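PHB depolymerase (Penicillium funiculosum, PDB 2D81) catalyses the hydrolysis of ester bonds in polyhydroxybutyrate, as an alpha/beta hydrolase-fold depolymerase whose chain is circularly permuted. Local coordinates at residues 42-47 with 99-104; 58-63 with 285-290. All blocks are in the same frame, centred on the assembly; numbering follows the deposited sequence.

Contact 1. Residues 42-47 with 99-104. With RB3 ((1R)-3-{[(1R)-3-methoxy-1-methyl-3-oxopropyl]oxy}-1-methyl-3-oxopropyl (3R)-3-hydroxybutanoate), chain C.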
ATOM      1  N   VAL A  42      -4.405  -1.640  -4.783  1.00  5.55           N
ATOM      2  CA  VAL A  42      -5.062  -1.901  -3.510  1.00  4.83           C
ATOM      3  C   VAL A  42      -5.527  -3.353  -3.443  1.00  5.71           C
ATOM      4  O   VAL A  42      -6.334  -3.789  -4.266  1.00  6.24           O
ATOM      5  CB  VAL A  42      -6.286  -0.972  -3.314  1.00  5.24           C
ATOM      6  CG1 VAL A  42      -6.959  -1.264  -1.972  1.00  5.15           C
ATOM      7  CG2 VAL A  42      -5.848   0.483  -3.386  1.00  6.33           C
ATOM      8  N   PHE A  43      -5.005  -4.098  -2.471  1.00  5.73           N
ATOM      9  CA  PHE A  43      -5.457  -5.462  -2.208  1.00  5.06           C
ATOM     10  C   PHE A  43      -6.376  -5.472  -0.988  1.00  5.97           C
ATOM     11  O   PHE A  43      -5.923  -5.244   0.135  1.00  6.10           O
ATOM     12  CB  PHE A  43      -4.275  -6.401  -1.923  1.00  5.32           C
ATOM     13  CG  PHE A  43      -3.301  -6.542  -3.065  1.00  6.04           C
ATOM     14  CD1 PHE A  43      -2.251  -5.640  -3.220  1.00  7.84           C
ATOM     15  CD2 PHE A  43      -3.409  -7.602  -3.960  1.00  6.21           C
ATOM     16  CE1 PHE A  43      -1.321  -5.794  -4.248  1.00  7.25           C
ATOM     17  CE2 PHE A  43      -2.484  -7.767  -4.996  1.00  6.41           C
ATOM     18  CZ  PHE A  43      -1.439  -6.862  -5.136  1.00  6.22           C
ATOM     19  N   ALA A  44      -7.660  -5.733  -1.214  1.00  6.89           N
ATOM     20  CA  ALA A  44      -8.613  -5.918  -0.123  1.00  7.36           C
ATOM     21  C   ALA A  44      -8.599  -4.727   0.830  1.00  8.25           C
ATOM     22  O   ALA A  44      -8.529  -4.894   2.049  1.00  8.96           O
ATOM     23  CB  ALA A  44      -8.294  -7.210   0.638  1.00  6.89           C
ATOM     24  N   GLY A  45      -8.659  -3.529   0.257  1.00  7.35           N
ATOM     25  CA  GLY A  45      -8.835  -2.321   1.045  1.00  6.18           C
ATOM     26  C   GLY A  45     -10.200  -1.713   0.765  1.00  5.84           C
ATOM     27  O   GLY A  45     -11.156  -2.436   0.502  1.00  7.09           O
ATOM     28  N   GLY A  46     -10.297  -0.386   0.810  1.00  6.20           N
ATOM     29  CA  GLY A  46     -11.587   0.252   0.620  1.00  5.64           C
ATOM     30  C   GLY A  46     -11.509   1.716   0.225  1.00  5.86           C
ATOM     31  O   GLY A  46     -10.417   2.257   0.032  1.00  5.37           O
ATOM     32  N   PRO A  47     -12.666   2.391   0.121  1.00  5.17           N
ATOM     33  CA  PRO A  47     -12.775   3.802  -0.257  1.00  6.21           C
ATOM     34  C   PRO A  47     -11.844   4.771   0.471  1.00  6.52           C
ATOM     35  O   PRO A  47     -11.649   4.688   1.685  1.00  6.66           O
ATOM     36  CB  PRO A  47     -14.246   4.113   0.007  1.00  6.90           C
ATOM     37  CG  PRO A  47     -14.913   2.808  -0.292  1.00  6.34           C
ATOM     38  CD  PRO A  47     -13.998   1.830   0.410  1.00  5.82           C
ATOM     39  N   SER A  99     -12.959 -13.396  -3.464  1.00  7.62           N
ATOM     40  CA  SER A  99     -14.416 -13.446  -3.481  1.00  7.51           C
ATOM     41  C   SER A  99     -14.964 -13.918  -2.136  1.00  8.94           C
ATOM     42  O   SER A  99     -16.124 -13.668  -1.812  1.00  9.30           O
ATOM     43  CB  SER A  99     -14.915 -14.369  -4.602  1.00  7.74           C
ATOM     44  OG  SER A  99     -14.656 -15.730  -4.310  1.00  8.21           O
ATOM     45  N   SER A 100     -14.118 -14.589  -1.355  1.00  9.48           N
ATOM     46  CA  SER A 100     -14.538 -15.191  -0.090  1.00  9.44           C
ATOM     47  C   SER A 100     -14.071 -14.373   1.108  1.00 10.23           C
ATOM     48  O   SER A 100     -14.149 -14.826   2.250  1.00 12.36           O
ATOM     49  CB  SER A 100     -13.992 -16.618   0.025  1.00 10.46           C
ATOM     50  OG  SER A 100     -14.516 -17.456  -0.992  1.00 11.12           O
ATOM     51  N   ASP A 101     -13.584 -13.169   0.839  1.00  8.69           N
ATOM     52  CA  ASP A 101     -13.127 -12.261   1.885  1.00  8.68           C
ATOM     53  C   ASP A 101     -14.343 -11.654   2.597  1.00  9.23           C
ATOM     54  O   ASP A 101     -15.150 -10.951   1.982  1.00  9.65           O
ATOM     55  CB  ASP A 101     -12.252 -11.174   1.246  1.00  8.31           C
ATOM     56  CG  ASP A 101     -11.658 -10.207   2.255  1.00  8.12           C
ATOM     57  OD1 ASP A 101     -10.687  -9.513   1.885  1.00  6.73           O
ATOM     58  OD2 ASP A 101     -12.154 -10.120   3.397  1.00  8.91           O
ATOM     59  N   THR A 102     -14.483 -11.948   3.886  1.00 10.79           N
ATOM     60  CA  THR A 102     -15.565 -11.376   4.683  1.00 10.42           C
ATOM     61  C   THR A 102     -15.011 -10.500   5.801  1.00 10.07           C
ATOM     62  O   THR A 102     -15.716 -10.166   6.756  1.00 10.71           O
ATOM     63  CB  THR A 102     -16.459 -12.478   5.300  1.00 10.34           C
ATOM     64  OG1 THR A 102     -15.653 -13.389   6.060  1.00 11.01           O
ATOM     65  CG2 THR A 102     -17.192 -13.238   4.204  1.00 12.11           C
ATOM     66  N   THR A 103     -13.743 -10.126   5.668  1.00  9.55           N
ATOM     67  CA  THR A 103     -13.098  -9.230   6.616  1.00  7.78           C
ATOM     68  C   THR A 103     -13.158  -7.796   6.096  1.00  8.03           C
ATOM     69  O   THR A 103     -13.524  -6.877   6.828  1.00  8.40           O
ATOM     70  CB  THR A 103     -11.631  -9.624   6.830  1.00  9.51           C
ATOM     71  OG1 THR A 103     -11.570 -10.953   7.366  1.00  9.36           O
ATOM     72  CG2 THR A 103     -10.954  -8.656   7.785  1.00 10.24           C
ATOM     73  N   VAL A 104     -12.788  -7.609   4.832  1.00  7.02           N
ATOM     74  CA  VAL A 104     -13.082  -6.364   4.129  1.00  7.58           C
ATOM     75  C   VAL A 104     -14.131  -6.655   3.059  1.00  7.94           C
ATOM     76  O   VAL A 104     -15.311  -6.403   3.275  1.00  9.76           O
ATOM     77  CB  VAL A 104     -11.808  -5.760   3.492  1.00  8.01           C
ATOM     78  CG1 VAL A 104     -12.149  -4.468   2.756  1.00  7.90           C
ATOM     79  CG2 VAL A 104     -10.779  -5.473   4.578  1.00  7.66           C
TER
HETATM   80  O1M RB3 C 451      -8.947  -7.267   9.726  1.00 30.39           O
HETATM   81  C1A RB3 C 451      -8.076  -6.465   9.322  1.00 27.41           C
HETATM   82  O1A RB3 C 451      -6.935  -6.315   9.810  1.00 30.84           O
HETATM   83  C2A RB3 C 451      -8.443  -5.592   8.120  1.00 24.10           C
HETATM   84  C3A RB3 C 451      -8.300  -4.104   8.448  1.00 19.82           C
HETATM   85  C4A RB3 C 451      -8.703  -3.293   7.214  1.00 18.87           C
HETATM   86  O3A RB3 C 451      -9.171  -3.776   9.543  1.00 18.25           O
HETATM   87  C1B RB3 C 451      -8.617  -2.870  10.395  1.00 16.84           C
HETATM   88  O1B RB3 C 451      -7.728  -2.110  10.015  1.00 11.77           O
HETATM   89  C2B RB3 C 451      -9.130  -2.824  11.836  1.00 17.31           C
HETATM   90  C3B RB3 C 451      -8.727  -1.548  12.583  1.00 17.59           C
HETATM   91  C4B RB3 C 451      -9.347  -0.305  11.941  1.00 17.31           C
HETATM   92  O3B RB3 C 451      -9.193  -1.637  13.939  1.00 22.14           O
HETATM   93  C1C RB3 C 451      -8.320  -2.298  14.747  1.00 23.34           C
HETATM   94  O1C RB3 C 451      -7.660  -3.240  14.310  1.00 24.73           O
HETATM   95  C2C RB3 C 451      -8.183  -1.864  16.208  1.00 24.97           C
HETATM   96  C3C RB3 C 451      -8.550  -3.007  17.157  1.00 26.39           C
HETATM   97  C4C RB3 C 451      -8.438  -2.552  18.614  1.00 26.08           C
HETATM   98  O3C RB3 C 451      -9.877  -3.456  16.876  1.00 29.55           O

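Contact 2. Residues 58-63 with 285-290. With RB3 ((1R)-3-{[(1R)-3-methoxy-1-methyl-3-oxopropyl]oxy}-1-methyl-3-oxopropyl (3R)-3-hydroxybutanoate), chain C.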
ATOM      1  N   SER A  58     -18.297  -0.332   9.270  1.00  7.75           N
ATOM      2  CA  SER A  58     -19.159  -0.236   8.096  1.00  8.76           C
ATOM      3  C   SER A  58     -18.324  -0.262   6.821  1.00  9.06           C
ATOM      4  O   SER A  58     -18.857  -0.450   5.729  1.00  9.86           O
ATOM      5  CB  SER A  58     -19.987   1.053   8.137  1.00  9.76           C
ATOM      6  OG  SER A  58     -20.952   1.013   9.176  1.00 13.31           O
ATOM      7  N   CYS A  59     -17.017  -0.060   6.973  1.00  7.97           N
ATOM      8  CA  CYS A  59     -16.075  -0.163   5.862  1.00  8.33           C
ATOM      9  C   CYS A  59     -15.383  -1.526   5.906  1.00  7.89           C
ATOM     10  O   CYS A  59     -14.295  -1.703   5.356  1.00  8.34           O
ATOM     11  CB  CYS A  59     -15.033   0.968   5.941  1.00  7.80           C
ATOM     12  SG  CYS A  59     -15.756   2.637   5.778  1.00 10.79           S
ATOM     13  N   MET A  60     -16.031  -2.489   6.558  1.00  7.34           N
ATOM     14  CA  MET A  60     -15.489  -3.836   6.696  1.00  7.85           C
ATOM     15  C   MET A  60     -16.583  -4.894   6.609  1.00  9.28           C
ATOM     16  O   MET A  60     -17.751  -4.580   6.394  1.00 10.07           O
ATOM     17  CB  MET A  60     -14.758  -3.978   8.035  1.00  8.75           C
ATOM     18  CG  MET A  60     -13.523  -3.106   8.176  1.00 11.20           C
ATOM     19  SD  MET A  60     -12.762  -3.276   9.812  1.00 11.76           S
ATOM     20  CE  MET A  60     -12.139  -4.941   9.709  1.00 11.80           C
ATOM     21  N   TYR A  61     -16.184  -6.152   6.770  1.00  9.58           N
ATOM     22  CA  TYR A  61     -17.122  -7.260   6.906  1.00  9.74           C
ATOM     23  C   TYR A  61     -18.085  -7.350   5.726  1.00  9.89           C
ATOM     24  O   TYR A  61     -19.244  -7.750   5.867  1.00  9.66           O
ATOM     25  CB  TYR A  61     -17.869  -7.118   8.235  1.00 11.01           C
ATOM     26  CG  TYR A  61     -16.910  -6.984   9.398  1.00 11.12           C
ATOM     27  CD1 TYR A  61     -16.967  -5.889  10.260  1.00 13.64           C
ATOM     28  CD2 TYR A  61     -15.897  -7.921   9.595  1.00 13.21           C
ATOM     29  CE1 TYR A  61     -16.033  -5.728  11.284  1.00 15.50           C
ATOM     30  CE2 TYR A  61     -14.961  -7.771  10.614  1.00 15.03           C
ATOM     31  CZ  TYR A  61     -15.032  -6.672  11.452  1.00 16.45           C
ATOM     32  OH  TYR A  61     -14.091  -6.515  12.444  1.00 20.13           O
ATOM     33  N   ASN A  62     -17.572  -6.978   4.559  1.00 10.57           N
ATOM     34  CA  ASN A  62     -18.269  -7.108   3.285  1.00  9.64           C
ATOM     35  C   ASN A  62     -19.595  -6.368   3.262  1.00 10.04           C
ATOM     36  O   ASN A  62     -20.547  -6.795   2.615  1.00 10.32           O
ATOM     37  CB  ASN A  62     -18.482  -8.583   2.937  1.00  9.57           C
ATOM     38  CG  ASN A  62     -18.667  -8.801   1.447  1.00  9.43           C
ATOM     39  OD1 ASN A  62     -18.070  -8.098   0.629  1.00  8.75           O
ATOM     40  ND2 ASN A  62     -19.481  -9.790   1.085  1.00  8.83           N
ATOM     41  N   GLY A  63     -19.641  -5.246   3.972  1.00 10.10           N
ATOM     42  CA  GLY A  63     -20.784  -4.363   3.879  1.00  9.42           C
ATOM     43  C   GLY A  63     -20.704  -3.415   2.696  1.00 10.54           C
ATOM     44  O   GLY A  63     -19.812  -3.521   1.849  1.00  9.16           O
ATOM     45  N   TRP A 285      -1.954   0.401   9.482  1.00  8.57           N
ATOM     46  CA  TRP A 285      -1.782   1.758   8.973  1.00  7.47           C
ATOM     47  C   TRP A 285      -3.040   2.567   9.247  1.00  7.83           C
ATOM     48  O   TRP A 285      -4.139   2.017   9.317  1.00  7.17           O
ATOM     49  CB  TRP A 285      -1.487   1.740   7.470  1.00  7.50           C
ATOM     50  CG  TRP A 285      -0.202   1.062   7.160  1.00  6.85           C
ATOM     51  CD1 TRP A 285      -0.031  -0.210   6.694  1.00  8.74           C
ATOM     52  CD2 TRP A 285       1.108   1.594   7.369  1.00  6.59           C
ATOM     53  NE1 TRP A 285       1.311  -0.505   6.604  1.00  8.47           N
ATOM     54  CE2 TRP A 285       2.031   0.586   7.015  1.00  7.88           C
ATOM     55  CE3 TRP A 285       1.593   2.826   7.828  1.00  6.16           C
ATOM     56  CZ2 TRP A 285       3.413   0.772   7.104  1.00  6.69           C
ATOM     57  CZ3 TRP A 285       2.969   3.012   7.917  1.00  6.35           C
ATOM     58  CH2 TRP A 285       3.861   1.990   7.557  1.00  8.55           C
ATOM     59  N   ASP A 286      -2.872   3.875   9.407  1.00  7.05           N
ATOM     60  CA  ASP A 286      -3.954   4.722   9.899  1.00  7.19           C
ATOM     61  C   ASP A 286      -4.941   5.134   8.806  1.00  7.41           C
ATOM     62  O   ASP A 286      -4.678   6.057   8.034  1.00  7.11           O
ATOM     63  CB  ASP A 286      -3.369   5.966  10.567  1.00  7.14           C
ATOM     64  CG  ASP A 286      -4.416   6.787  11.289  1.00  8.57           C
ATOM     65  OD1 ASP A 286      -5.582   6.342  11.361  1.00  7.27           O
ATOM     66  OD2 ASP A 286      -4.068   7.877  11.786  1.00  7.60           O
ATOM     67  N   TRP A 287      -6.077   4.444   8.750  1.00  8.01           N
ATOM     68  CA  TRP A 287      -7.174   4.837   7.869  1.00  6.20           C
ATOM     69  C   TRP A 287      -8.439   5.197   8.658  1.00  6.62           C
ATOM     70  O   TRP A 287      -9.534   5.280   8.092  1.00  7.25           O
ATOM     71  CB  TRP A 287      -7.490   3.714   6.871  1.00  7.84           C
ATOM     72  CG  TRP A 287      -7.949   2.424   7.499  1.00  6.61           C
ATOM     73  CD1 TRP A 287      -7.177   1.508   8.158  1.00  6.39           C
ATOM     74  CD2 TRP A 287      -9.290   1.918   7.533  1.00  6.17           C
ATOM     75  NE1 TRP A 287      -7.955   0.461   8.598  1.00  8.73           N
ATOM     76  CE2 TRP A 287      -9.256   0.689   8.230  1.00  6.80           C
ATOM     77  CE3 TRP A 287     -10.517   2.384   7.043  1.00  6.05           C
ATOM     78  CZ2 TRP A 287     -10.402  -0.080   8.449  1.00  8.48           C
ATOM     79  CZ3 TRP A 287     -11.660   1.619   7.262  1.00  7.21           C
ATOM     80  CH2 TRP A 287     -11.591   0.399   7.960  1.00  6.71           C
ATOM     81  N   VAL A 288      -8.289   5.427   9.959  1.00  6.20           N
ATOM     82  CA  VAL A 288      -9.448   5.703  10.811  1.00  6.51           C
ATOM     83  C   VAL A 288      -9.287   6.955  11.666  1.00  7.59           C
ATOM     84  O   VAL A 288     -10.250   7.416  12.286  1.00  8.25           O
ATOM     85  CB  VAL A 288      -9.755   4.510  11.744  1.00  7.36           C
ATOM     86  CG1 VAL A 288     -10.070   3.280  10.913  1.00  7.70           C
ATOM     87  CG2 VAL A 288      -8.573   4.248  12.672  1.00  7.47           C
ATOM     88  N   GLY A 289      -8.073   7.496  11.700  1.00  7.47           N
ATOM     89  CA  GLY A 289      -7.827   8.729  12.426  1.00  7.82           C
ATOM     90  C   GLY A 289      -7.164   8.564  13.784  1.00  7.74           C
ATOM     91  O   GLY A 289      -7.271   9.450  14.636  1.00  7.78           O
ATOM     92  N   TRP A 290      -6.477   7.443  13.996  1.00  7.67           N
ATOM     93  CA  TRP A 290      -5.729   7.240  15.238  1.00  8.24           C
ATOM     94  C   TRP A 290      -4.795   8.411  15.533  1.00  9.00           C
ATOM     95  O   TRP A 290      -4.737   8.911  16.656  1.00  8.63           O
ATOM     96  CB  TRP A 290      -4.884   5.964  15.169  1.00  8.52           C
ATOM     97  CG  TRP A 290      -5.632   4.688  15.363  1.00  8.50           C
ATOM     98  CD1 TRP A 290      -6.392   4.333  16.441  1.00  9.52           C
ATOM     99  CD2 TRP A 290      -5.641   3.566  14.478  1.00  9.21           C
ATOM    100  NE1 TRP A 290      -6.871   3.052  16.283  1.00  8.12           N
ATOM    101  CE2 TRP A 290      -6.425   2.559  15.085  1.00  9.03           C
ATOM    102  CE3 TRP A 290      -5.061   3.312  13.228  1.00  8.64           C
ATOM    103  CZ2 TRP A 290      -6.644   1.317  14.483  1.00  9.52           C
ATOM    104  CZ3 TRP A 290      -5.278   2.076  12.629  1.00  9.24           C
ATOM    105  CH2 TRP A 290      -6.065   1.094  13.258  1.00  8.09           C
TER
HETATM  106  O1M RB3 C 451      -8.947  -7.267   9.726  1.00 30.39           O
HETATM  107  C1A RB3 C 451      -8.076  -6.465   9.322  1.00 27.41           C
HETATM  108  O1A RB3 C 451      -6.935  -6.315   9.810  1.00 30.84           O
HETATM  109  C2A RB3 C 451      -8.443  -5.592   8.120  1.00 24.10           C
HETATM  110  C3A RB3 C 451      -8.300  -4.104   8.448  1.00 19.82           C
HETATM  111  C4A RB3 C 451      -8.703  -3.293   7.214  1.00 18.87           C
HETATM  112  O3A RB3 C 451      -9.171  -3.776   9.543  1.00 18.25           O
HETATM  113  C1B RB3 C 451      -8.617  -2.870  10.395  1.00 16.84           C
HETATM  114  O1B RB3 C 451      -7.728  -2.110  10.015  1.00 11.77           O
HETATM  115  C2B RB3 C 451      -9.130  -2.824  11.836  1.00 17.31           C
HETATM  116  C3B RB3 C 451      -8.727  -1.548  12.583  1.00 17.59           C
HETATM  117  C4B RB3 C 451      -9.347  -0.305  11.941  1.00 17.31           C
HETATM  118  O3B RB3 C 451      -9.193  -1.637  13.939  1.00 22.14           O
HETATM  119  C1C RB3 C 451      -8.320  -2.298  14.747  1.00 23.34           C
HETATM  120  O1C RB3 C 451      -7.660  -3.240  14.310  1.00 24.73           O
HETATM  121  C2C RB3 C 451      -8.183  -1.864  16.208  1.00 24.97           C
HETATM  122  C3C RB3 C 451      -8.550  -3.007  17.157  1.00 26.39           C
HETATM  123  C4C RB3 C 451      -8.438  -2.552  18.614  1.00 26.08           C
HETATM  124  O3C RB3 C 451      -9.877  -3.456  16.876  1.00 29.55           O

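Contact 1. Residues 42-47 with 99-104
Asp101 OD2 is gripped by two backbone N-H groups of its own loop while the other oxygen of the carboxylate, OD1, rests 3.5 Å from Ala44 CB across the contact. Thr103 N donates to Asp101 OD2 at 2.8 Å, nearly in line with the C-O bond, which makes an Asx turn. Val104 N comes to Asp101 OD2 at 3.0 Å from above the carboxylate plane, 35° out of it. CG anti to the backbone N (chi1 -177°) brings OD2 to these N-H groups, and the two bonds help to fix the rotation of the carboxylate. OD1 also has a hydrogen bond with His135 ND1.

The rest of the contact is van der Waals packing of the Val104 methyls on the successive carbonyl oxygens of Ala44 and Gly45, CG2 lying 3.4 Å from Ala44 O and CG1 3.2 Å from Gly45 O. Gly45 O is buried and has no hydrogen-bonding partner in the model. On the substrate side, Thr103 CG2 sits 3.1 Å from O1M of the bound trimer.

Asp101, in the loop after strand 92-98, pairs with His135, consistent with the acid and base of a hydrolase catalytic triad; the Asx turn would then help orient the acid.

Contact 2. Residues 58-63 with 285-290
Cys59 and Met60 pack against the rim of the Trp287 indole, Met60 in a Met-aromatic contact, in the substrate pocket of this alpha/beta hydrolase. The apolar part is built from two methylenes: Cys59 CB is 3.7 Å from Trp287 CZ3, and Met60 CG is 4.0 Å from Trp287 CH2. Both approach near the ring plane. The sulfur agrees with this edge geometry, since Met60 SD lies 5.4 Å from the centroid of the six-membered ring and 90° off its normal. Cys59 is also tied to Cys50 by a disulfide.

Other groups meet the flat sides of the indole: Val288 CG1 sits over the centre of one face, and the Tyr23 ring also stacks with it. With chi1 at 62°, Trp287 CG stands between the backbone N and the carbonyl carbon, a setting that together with chi2 directs the indole so that its benzo edge faces 58-63.

Hydrogen bonds shape the second loop. Asp286 OD1 accepts from Val288 N in an Asx turn and from Gly289 N in an Asx motif, and Trp290 N is a third donor; the shortest of the three, Gly289 N to Asp286 OD1, is 2.8 Å and arrives on the syn side. The turn probably helps to hold Trp287 and Trp290 toward the ligand.

Ligand contacts complete the account. Met60 is bent at chi3, and its CE reaches 3.2 Å from ester oxygen O3A of the trimer. Trp290 CH2 meets the trimer methyl C4B, while Trp287 NE1 donates to carbonyl oxygen O1B at 2.9 Å, with an N-H...O angle of 157°.

In the fold
From the N terminus, the chain reaches 42-47 at the end of strand 39-43, then 58-63, and after helix 68-77 and strand 92-98 comes to 99-104. There contact 1 closes a loop with 51 residues between its segments, joining the loops that follow two neighbouring parallel strands, 39-43 and 92-98. Contact 2 closes a far longer loop, from 58-63 to the 285-290 segment that precedes helix 301-314. The two loops cross, since 58-63 lies inside the first and 99-104 inside the second. With centres 11 Å apart, they meet through probable hydrogen bonds, Tyr61 N to Thr103 O at 2.8 Å and Asn62 N to Val104 O at 2.7 Å, and both border the bound trimer.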